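Local coordinates for uncharacterized protein (Desulfotomaculum acetoxidans, PDB 3U4Y), which is of unknown function but folds into a seven-bladed beta-propeller of the kind found in the lactonase family, at residues S9-I13 against F24-D28; T45-C51 against I319-D325; T63-I67 against Y113-N118. Residues are numbered along the deposited sequence.

Contact 1 of 3, residues S9-I13 against F24-D28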
loop_
_atom_site.group_PDB
_atom_site.type_symbol
_atom_site.label_atom_id
_atom_site.label_comp_id
_atom_site.label_asym_id
_atom_site.label_seq_id
_atom_site.Cartn_x
_atom_site.Cartn_y
_atom_site.Cartn_z
ATOM N N SER A 9 -15.760 12.102 -6.387
ATOM C CA SER A 9 -14.612 11.227 -6.501
ATOM C C SER A 9 -13.346 11.979 -6.141
ATOM O O SER A 9 -12.237 11.574 -6.491
ATOM C CB SER A 9 -14.528 10.646 -7.902
ATOM O OG SER A 9 -15.576 9.715 -8.096
ATOM N N ASN A 10 -13.524 13.075 -5.419
ATOM C CA ASN A 10 -12.393 13.831 -4.926
ATOM C C ASN A 10 -12.249 13.685 -3.423
ATOM O O ASN A 10 -12.557 14.591 -2.648
ATOM C CB ASN A 10 -12.503 15.280 -5.371
ATOM C CG ASN A 10 -12.291 15.425 -6.850
ATOM O OD1 ASN A 10 -13.160 15.067 -7.645
ATOM N ND2 ASN A 10 -11.114 15.913 -7.239
ATOM N N PHE A 11 -11.768 12.517 -3.028
ATOM C CA PHE A 11 -11.733 12.148 -1.629
ATOM C C PHE A 11 -10.764 11.002 -1.386
ATOM O O PHE A 11 -10.359 10.295 -2.310
ATOM C CB PHE A 11 -13.133 11.724 -1.177
ATOM C CG PHE A 11 -13.474 10.291 -1.499
ATOM C CD1 PHE A 11 -13.072 9.258 -0.669
ATOM C CD2 PHE A 11 -14.197 9.977 -2.629
ATOM C CE1 PHE A 11 -13.390 7.938 -0.977
ATOM C CE2 PHE A 11 -14.516 8.655 -2.930
ATOM C CZ PHE A 11 -14.117 7.642 -2.110
ATOM N N GLY A 12 -10.427 10.805 -0.123
ATOM C CA GLY A 12 -9.537 9.733 0.266
ATOM C C GLY A 12 -9.805 9.284 1.688
ATOM O O GLY A 12 -10.600 9.883 2.401
ATOM N N ILE A 13 -9.123 8.229 2.106
ATOM C CA ILE A 13 -9.349 7.650 3.417
ATOM C C ILE A 13 -8.017 7.442 4.130
ATOM O O ILE A 13 -7.042 7.070 3.511
ATOM C CB ILE A 13 -10.146 6.319 3.312
ATOM C CG1 ILE A 13 -10.319 5.678 4.681
ATOM C CG2 ILE A 13 -9.484 5.325 2.351
ATOM C CD1 ILE A 13 -10.801 4.262 4.580
ATOM N N PHE A 24 -12.372 10.130 6.224
ATOM C CA PHE A 24 -12.430 10.421 4.821
ATOM C C PHE A 24 -12.164 11.898 4.749
ATOM O O PHE A 24 -12.623 12.645 5.600
ATOM C CB PHE A 24 -13.807 10.109 4.281
ATOM C CG PHE A 24 -14.110 8.650 4.210
ATOM C CD1 PHE A 24 -13.752 7.908 3.105
ATOM C CD2 PHE A 24 -14.763 8.016 5.238
ATOM C CE1 PHE A 24 -14.051 6.560 3.028
ATOM C CE2 PHE A 24 -15.053 6.669 5.162
ATOM C CZ PHE A 24 -14.704 5.947 4.058
ATOM N N PHE A 25 -11.402 12.315 3.752
ATOM C CA PHE A 25 -11.028 13.709 3.607
ATOM C C PHE A 25 -11.200 14.082 2.135
ATOM O O PHE A 25 -11.167 13.215 1.256
ATOM C CB PHE A 25 -9.576 13.909 4.066
ATOM C CG PHE A 25 -8.592 13.091 3.296
ATOM C CD1 PHE A 25 -7.791 13.669 2.330
ATOM C CD2 PHE A 25 -8.486 11.727 3.510
ATOM C CE1 PHE A 25 -6.889 12.903 1.592
ATOM C CE2 PHE A 25 -7.581 10.955 2.786
ATOM C CZ PHE A 25 -6.788 11.547 1.820
ATOM N N SER A 26 -11.403 15.363 1.853
ATOM C CA SER A 26 -11.461 15.776 0.466
ATOM C C SER A 26 -10.075 16.151 -0.043
ATOM O O SER A 26 -9.326 16.876 0.614
ATOM C CB SER A 26 -12.421 16.937 0.271
ATOM O OG SER A 26 -11.712 18.119 -0.053
ATOM N N THR A 27 -9.755 15.612 -1.215
ATOM C CA THR A 27 -8.637 16.005 -2.052
ATOM C C THR A 27 -8.592 17.507 -2.410
ATOM O O THR A 27 -7.517 18.059 -2.667
ATOM C CB THR A 27 -8.785 15.231 -3.348
ATOM O OG1 THR A 27 -8.676 13.835 -3.060
ATOM C CG2 THR A 27 -7.754 15.660 -4.396
ATOM N N ASP A 28 -9.759 18.157 -2.426
ATOM C CA ASP A 28 -9.912 19.537 -2.914
ATOM C C ASP A 28 -9.729 20.591 -1.839
ATOM O O ASP A 28 -8.792 21.392 -1.881
ATOM C CB ASP A 28 -11.318 19.749 -3.488
ATOM C CG ASP A 28 -11.615 18.867 -4.682
ATOM O OD1 ASP A 28 -10.818 18.879 -5.654
ATOM O OD2 ASP A 28 -12.653 18.164 -4.635
#
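Gly-12 and Phe-25 sit at the heart of this antiparallel pairing, as a hydrogen-bonded pair: Gly-12 N donates to Phe-25 O and Phe-25 N to Gly-12 O, both at 2.9 Å. The p rotamer of Phe-25 (chi1 59°) folds its ring back over the partner strand, so that Gly-12 N lies over one ring face. A CB on residue 12 would clash with Phe-25 CZ, and the bare backbone leaves the ring its place. The other face of the sheet carries Phe-11, Ile-13, Phe-24 and Ser-26. Phe-24, in m, presents a ring face to CG1 of Ile-13, a residue in the extended t, t rotamer, and its edge to Phe-11, CD1 to CD1 at 4.1 Å; Leu-33 of the next strand packs against both phenylalanines. Thr-27 N makes a weak 3.3 Å hydrogen bond to Asn-10 O. Asn-10 points its CA-to-CB bond toward the other segment, its CB a very tight 3.0 Å from Asp-28 OD2; its OD1 accepts from Lys-282 NZ. Ser-26, its chi1 between wells at 111°, hydrogen-bonds through OG with Thr-29 OG1. The arrangement is that of the beta hairpin 11-16/21-26, the two middle strands of a four-stranded propeller blade.

Contact 2 of 3, residues T45-C51 against I319-D325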
loop_
_atom_site.group_PDB
_atom_site.type_symbol
_atom_site.label_atom_id
_atom_site.label_comp_id
_atom_site.label_asym_id
_atom_site.label_seq_id
_atom_site.Cartn_x
_atom_site.Cartn_y
_atom_site.Cartn_z
ATOM N N THR A 45 -5.460 0.424 4.450
ATOM C CA THR A 45 -6.695 0.472 3.654
ATOM C C THR A 45 -6.433 0.269 2.181
ATOM O O THR A 45 -5.384 0.652 1.651
ATOM C CB THR A 45 -7.398 1.845 3.703
ATOM O OG1 THR A 45 -6.435 2.885 3.912
ATOM C CG2 THR A 45 -8.422 1.892 4.774
ATOM N N ALA A 46 -7.422 -0.299 1.510
ATOM C CA ALA A 46 -7.457 -0.309 0.057
ATOM C C ALA A 46 -8.760 0.343 -0.348
ATOM O O ALA A 46 -9.625 0.538 0.490
ATOM C CB ALA A 46 -7.378 -1.715 -0.474
ATOM N N ILE A 47 -8.864 0.706 -1.622
ATOM C CA ILE A 47 -10.082 1.266 -2.206
ATOM C C ILE A 47 -10.322 0.593 -3.545
ATOM O O ILE A 47 -9.422 -0.002 -4.123
ATOM C CB ILE A 47 -9.994 2.790 -2.382
ATOM C CG1 ILE A 47 -11.377 3.395 -2.489
ATOM C CG2 ILE A 47 -9.204 3.141 -3.601
ATOM C CD1 ILE A 47 -11.367 4.875 -2.294
ATOM N N THR A 48 -11.536 0.685 -4.045
ATOM C CA THR A 48 -11.917 -0.114 -5.205
ATOM C C THR A 48 -11.749 0.665 -6.554
ATOM O O THR A 48 -11.740 1.899 -6.552
ATOM C CB THR A 48 -13.309 -0.788 -4.895
ATOM O OG1 THR A 48 -13.154 -2.216 -4.841
ATOM C CG2 THR A 48 -14.458 -0.348 -5.828
ATOM N N SER A 49 -11.522 -0.025 -7.675
ATOM C CA SER A 49 -11.381 0.677 -8.968
ATOM C C SER A 49 -12.552 1.605 -9.124
ATOM O O SER A 49 -12.416 2.829 -9.213
ATOM C CB SER A 49 -11.460 -0.294 -10.135
ATOM O OG SER A 49 -10.282 -1.054 -10.270
ATOM N N ASP A 50 -13.699 0.938 -9.237
ATOM C CA ASP A 50 -15.049 1.444 -9.012
ATOM C C ASP A 50 -15.072 2.662 -8.086
ATOM O O ASP A 50 -15.750 3.647 -8.385
ATOM C CB ASP A 50 -15.864 0.277 -8.441
ATOM C CG ASP A 50 -17.311 0.601 -8.250
ATOM O OD1 ASP A 50 -18.133 -0.339 -8.301
ATOM O OD2 ASP A 50 -17.635 1.785 -8.035
ATOM N N CYS A 51 -14.315 2.588 -6.984
ATOM C CA CYS A 51 -14.179 3.678 -6.001
ATOM C C CYS A 51 -15.299 3.635 -4.954
ATOM O O CYS A 51 -15.408 4.519 -4.091
ATOM C CB CYS A 51 -14.107 5.058 -6.678
ATOM S SG CYS A 51 -12.496 5.871 -6.573
ATOM N N ILE A 319 -3.052 4.920 3.875
ATOM C CA ILE A 319 -3.776 5.992 3.218
ATOM C C ILE A 319 -4.056 5.587 1.793
ATOM O O ILE A 319 -3.211 4.963 1.145
ATOM C CB ILE A 319 -2.972 7.302 3.224
ATOM C CG1 ILE A 319 -3.556 8.306 2.233
ATOM C CG2 ILE A 319 -1.524 7.052 2.876
ATOM C CD1 ILE A 319 -2.975 9.697 2.414
ATOM N N ALA A 320 -5.250 5.931 1.316
ATOM C CA ALA A 320 -5.679 5.618 -0.045
ATOM C C ALA A 320 -6.459 6.768 -0.633
ATOM O O ALA A 320 -7.191 7.453 0.067
ATOM C CB ALA A 320 -6.525 4.368 -0.075
ATOM N N ILE A 321 -6.304 6.984 -1.928
ATOM C CA ILE A 321 -7.043 8.044 -2.575
ATOM C C ILE A 321 -7.893 7.464 -3.699
ATOM O O ILE A 321 -7.583 6.410 -4.244
ATOM C CB ILE A 321 -6.097 9.154 -3.049
ATOM C CG1 ILE A 321 -5.328 9.710 -1.850
ATOM C CG2 ILE A 321 -6.856 10.237 -3.748
ATOM C CD1 ILE A 321 -4.832 11.120 -2.010
ATOM N N CYS A 322 -8.993 8.136 -4.012
ATOM C CA CYS A 322 -9.919 7.659 -5.023
ATOM C C CYS A 322 -9.302 7.763 -6.410
ATOM O O CYS A 322 -8.818 8.830 -6.798
ATOM C CB CYS A 322 -11.200 8.483 -4.972
ATOM S SG CYS A 322 -12.461 7.841 -6.063
ATOM N N HIS A 323 -9.313 6.659 -7.154
ATOM C CA HIS A 323 -8.759 6.649 -8.511
ATOM C C HIS A 323 -9.644 5.819 -9.406
ATOM O O HIS A 323 -9.516 4.598 -9.441
ATOM C CB HIS A 323 -7.351 6.036 -8.539
ATOM C CG HIS A 323 -6.292 6.896 -7.922
ATOM N ND1 HIS A 323 -5.247 6.376 -7.188
ATOM C CD2 HIS A 323 -6.108 8.237 -7.933
ATOM C CE1 HIS A 323 -4.475 7.358 -6.765
ATOM N NE2 HIS A 323 -4.971 8.501 -7.208
ATOM N N PRO A 324 -10.562 6.465 -10.124
ATOM C CA PRO A 324 -11.343 5.646 -11.051
ATOM C C PRO A 324 -10.541 5.245 -12.287
ATOM O O PRO A 324 -9.629 5.961 -12.721
ATOM C CB PRO A 324 -12.509 6.544 -11.419
ATOM C CG PRO A 324 -12.093 7.928 -11.037
ATOM C CD PRO A 324 -11.103 7.824 -9.957
ATOM N N ASP A 325 -10.876 4.076 -12.822
ATOM C CA ASP A 325 -10.233 3.558 -14.021
ATOM C C ASP A 325 -10.858 2.219 -14.403
ATOM O O ASP A 325 -11.495 1.562 -13.576
ATOM C CB ASP A 325 -8.727 3.395 -13.802
ATOM C CG ASP A 325 -7.926 3.629 -15.076
ATOM O OD1 ASP A 325 -7.836 2.702 -15.917
ATOM O OD2 ASP A 325 -7.387 4.747 -15.233
#
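Strands 319-321 and 45-47 run nearly parallel (10°) with axes 6.2 Å apart, yet no hydrogen bond joins the two segments; they belong to different sheets. Ile-319 turns its side chain away, onto Phe-288 and Ser-290, and meets Thr-45 through its backbone, N to OG1 at 3.9 Å. Ala-320 points the other way, its CB 4.5 Å from Ile-47 CB. Ile-321 again turns away, leaving its O 3.7 Å from Ile-47 CG2. Cys-322 then makes the covalent link: its SG bonds Cys-51 SG at 2.0 Å, with a wide chi3 of 141°. At His-323 the backbone N stays 3.3 Å from Cys-51 SG, while the imidazole leads off to hydrogen-bond Leu-280 O. Pro-324 packs CD against Cys-51 SG at 4.1 Å and directs its CA-H almost straight at Ser-49 O (CA to O 3.5 Å). Asp-325, poorly ordered, ends the modelled chain. Innermost strands of adjacent blades lie side by side like this in a beta-propeller, here with a disulfide across the blade boundary just beyond the C-terminal closing strand.

Contact 3 of 3, residues T63-I67 against Y113-N118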
loop_
_atom_site.group_PDB
_atom_site.type_symbol
_atom_site.label_atom_id
_atom_site.label_comp_id
_atom_site.label_asym_id
_atom_site.label_seq_id
_atom_site.Cartn_x
_atom_site.Cartn_y
_atom_site.Cartn_z
ATOM N N THR A 63 -9.406 -8.154 12.650
ATOM C CA THR A 63 -10.685 -7.942 12.006
ATOM C C THR A 63 -10.625 -7.059 10.761
ATOM O O THR A 63 -10.065 -5.969 10.792
ATOM C CB THR A 63 -11.668 -7.319 12.987
ATOM O OG1 THR A 63 -11.851 -8.215 14.088
ATOM C CG2 THR A 63 -13.004 -7.047 12.302
ATOM N N LEU A 64 -11.223 -7.532 9.673
ATOM C CA LEU A 64 -11.373 -6.711 8.476
ATOM C C LEU A 64 -12.755 -6.055 8.416
ATOM O O LEU A 64 -13.768 -6.725 8.592
ATOM C CB LEU A 64 -11.160 -7.564 7.226
ATOM C CG LEU A 64 -11.361 -6.876 5.867
ATOM C CD1 LEU A 64 -10.231 -7.205 4.901
ATOM C CD2 LEU A 64 -12.696 -7.241 5.265
ATOM N N VAL A 65 -12.803 -4.753 8.167
ATOM C CA VAL A 65 -14.087 -4.076 7.958
ATOM C C VAL A 65 -14.235 -3.542 6.520
ATOM O O VAL A 65 -13.259 -3.081 5.922
ATOM C CB VAL A 65 -14.310 -2.928 8.966
ATOM C CG1 VAL A 65 -13.796 -3.321 10.320
ATOM C CG2 VAL A 65 -13.608 -1.681 8.504
ATOM N N GLN A 66 -15.458 -3.617 5.984
ATOM C CA GLN A 66 -15.779 -3.172 4.625
ATOM C C GLN A 66 -16.800 -2.054 4.659
ATOM O O GLN A 66 -17.799 -2.148 5.354
ATOM C CB GLN A 66 -16.335 -4.334 3.792
ATOM C CG GLN A 66 -17.073 -3.901 2.515
ATOM C CD GLN A 66 -17.539 -5.077 1.654
ATOM O OE1 GLN A 66 -17.301 -6.244 1.980
ATOM N NE2 GLN A 66 -18.206 -4.768 0.545
ATOM N N ILE A 67 -16.569 -0.994 3.902
ATOM C CA ILE A 67 -17.525 0.104 3.917
ATOM C C ILE A 67 -17.919 0.621 2.514
ATOM O O ILE A 67 -17.100 0.604 1.598
ATOM C CB ILE A 67 -17.046 1.245 4.848
ATOM C CG1 ILE A 67 -16.780 2.513 4.058
ATOM C CG2 ILE A 67 -15.814 0.834 5.666
ATOM C CD1 ILE A 67 -16.663 3.713 4.938
ATOM N N TYR A 113 -10.340 -12.420 0.833
ATOM C CA TYR A 113 -11.664 -12.056 1.304
ATOM C C TYR A 113 -12.579 -11.690 0.130
ATOM O O TYR A 113 -12.230 -10.813 -0.662
ATOM C CB TYR A 113 -11.490 -10.875 2.253
ATOM C CG TYR A 113 -12.739 -10.099 2.572
ATOM C CD1 TYR A 113 -13.551 -10.450 3.648
ATOM C CD2 TYR A 113 -13.095 -8.995 1.820
ATOM C CE1 TYR A 113 -14.689 -9.730 3.951
ATOM C CE2 TYR A 113 -14.239 -8.268 2.117
ATOM C CZ TYR A 113 -15.030 -8.636 3.184
ATOM O OH TYR A 113 -16.160 -7.900 3.466
ATOM N N SER A 114 -13.733 -12.360 0.014
ATOM C CA SER A 114 -14.688 -12.098 -1.082
ATOM C C SER A 114 -15.612 -10.908 -0.831
ATOM O O SER A 114 -16.377 -10.915 0.119
ATOM C CB SER A 114 -15.543 -13.334 -1.383
ATOM O OG SER A 114 -16.361 -13.132 -2.533
ATOM N N PHE A 115 -15.556 -9.900 -1.695
ATOM C CA PHE A 115 -16.404 -8.718 -1.564
ATOM C C PHE A 115 -17.860 -9.041 -1.852
ATOM O O PHE A 115 -18.774 -8.347 -1.394
ATOM C CB PHE A 115 -15.970 -7.659 -2.561
ATOM C CG PHE A 115 -14.889 -6.749 -2.067
ATOM C CD1 PHE A 115 -15.205 -5.526 -1.493
ATOM C CD2 PHE A 115 -13.555 -7.091 -2.215
ATOM C CE1 PHE A 115 -14.216 -4.670 -1.057
ATOM C CE2 PHE A 115 -12.556 -6.237 -1.780
ATOM C CZ PHE A 115 -12.889 -5.028 -1.201
ATOM N N LEU A 116 -18.068 -10.079 -2.651
ATOM C CA LEU A 116 -19.411 -10.497 -3.019
ATOM C C LEU A 116 -20.038 -11.227 -1.843
ATOM O O LEU A 116 -21.140 -10.894 -1.403
ATOM C CB LEU A 116 -19.345 -11.418 -4.235
ATOM C CG LEU A 116 -18.057 -11.237 -5.052
ATOM C CD1 LEU A 116 -17.631 -12.548 -5.698
ATOM C CD2 LEU A 116 -18.183 -10.119 -6.096
ATOM N N LYS A 117 -19.306 -12.213 -1.330
ATOM C CA LYS A 117 -19.771 -13.059 -0.242
ATOM C C LYS A 117 -19.553 -12.401 1.109
ATOM O O LYS A 117 -20.097 -12.851 2.117
ATOM C CB LYS A 117 -19.064 -14.410 -0.276
ATOM C CG LYS A 117 -19.006 -15.051 -1.656
ATOM C CD LYS A 117 -18.709 -16.542 -1.564
ATOM C CE LYS A 117 -19.720 -17.348 -2.371
ATOM N NZ LYS A 117 -19.870 -18.754 -1.890
ATOM N N ASN A 118 -18.769 -11.328 1.123
ATOM C CA ASN A 118 -18.486 -10.577 2.350
ATOM C C ASN A 118 -17.801 -11.426 3.427
ATOM O O ASN A 118 -17.887 -11.097 4.607
ATOM C CB ASN A 118 -19.766 -9.949 2.920
ATOM C CG ASN A 118 -20.339 -8.847 2.035
ATOM O OD1 ASN A 118 -20.265 -7.672 2.377
ATOM N ND2 ASN A 118 -20.929 -9.225 0.904
#
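One hydrogen bond spans the gap: Tyr-113 OH donates to Gln-66 OE1 at a short 2.5 Å, with the amide oxygen near the plane of the ring. The extended chi1 and chi2 of Gln-66 (both t) carry its amide this far from strand 63-68, and its NE2 is used in turn by Asn-53 OD1. Apolar contact comes from Leu-64, whose CD2 sits 3.4 Å from the Tyr-113 ring centroid and 12° off the ring normal, a CH-pi contact. The same tyrosine therefore meets one blade of the propeller by its ring face and its hydroxyl: both strands are third in their four-stranded sheets, and side chains rather than backbone bridge the seam between neighbouring blades. Van der Waals contact adds Phe-115, its CD1 3.7 Å from Gln-66 NE2, with the ring also resting on Asn-53 and Val-55. Asn-118 OD1 comes to 3.3 Å from Gln-66 OE1, but both are acceptors and no hydrogen bond forms. Weak bonds hold the turn after Tyr-113 in shape: Asn-118 N to Ser-114 O (2.6 Å), Lys-117 N to Ser-114 OG (3.3 Å) and Asn-118 ND2 to Leu-116 O (2.9 Å).

From the N terminus, contact 1 closes first, a short loop that pairs strands 11-16 and 21-26 within one blade. Contact 2 then opens in the next blade, and it closes at the very end of the model. Contact 3, joining that second blade to the third, lies nested inside this long loop; none of the three cross. Strand 319-321 adds to the sheet of contact 1 beside strand 11-16, through Ile-13 N to Ala-320 O (2.9 Å) and Phe-11 O to Cys-322 N (3.1 Å), the Velcro closure of a propeller ring. Contacts 1 and 3 touch where Phe-24 CZ meets Ile-67 CD1 at 3.1 Å, while contacts 2 and 3 share the second blade's sheet without touching.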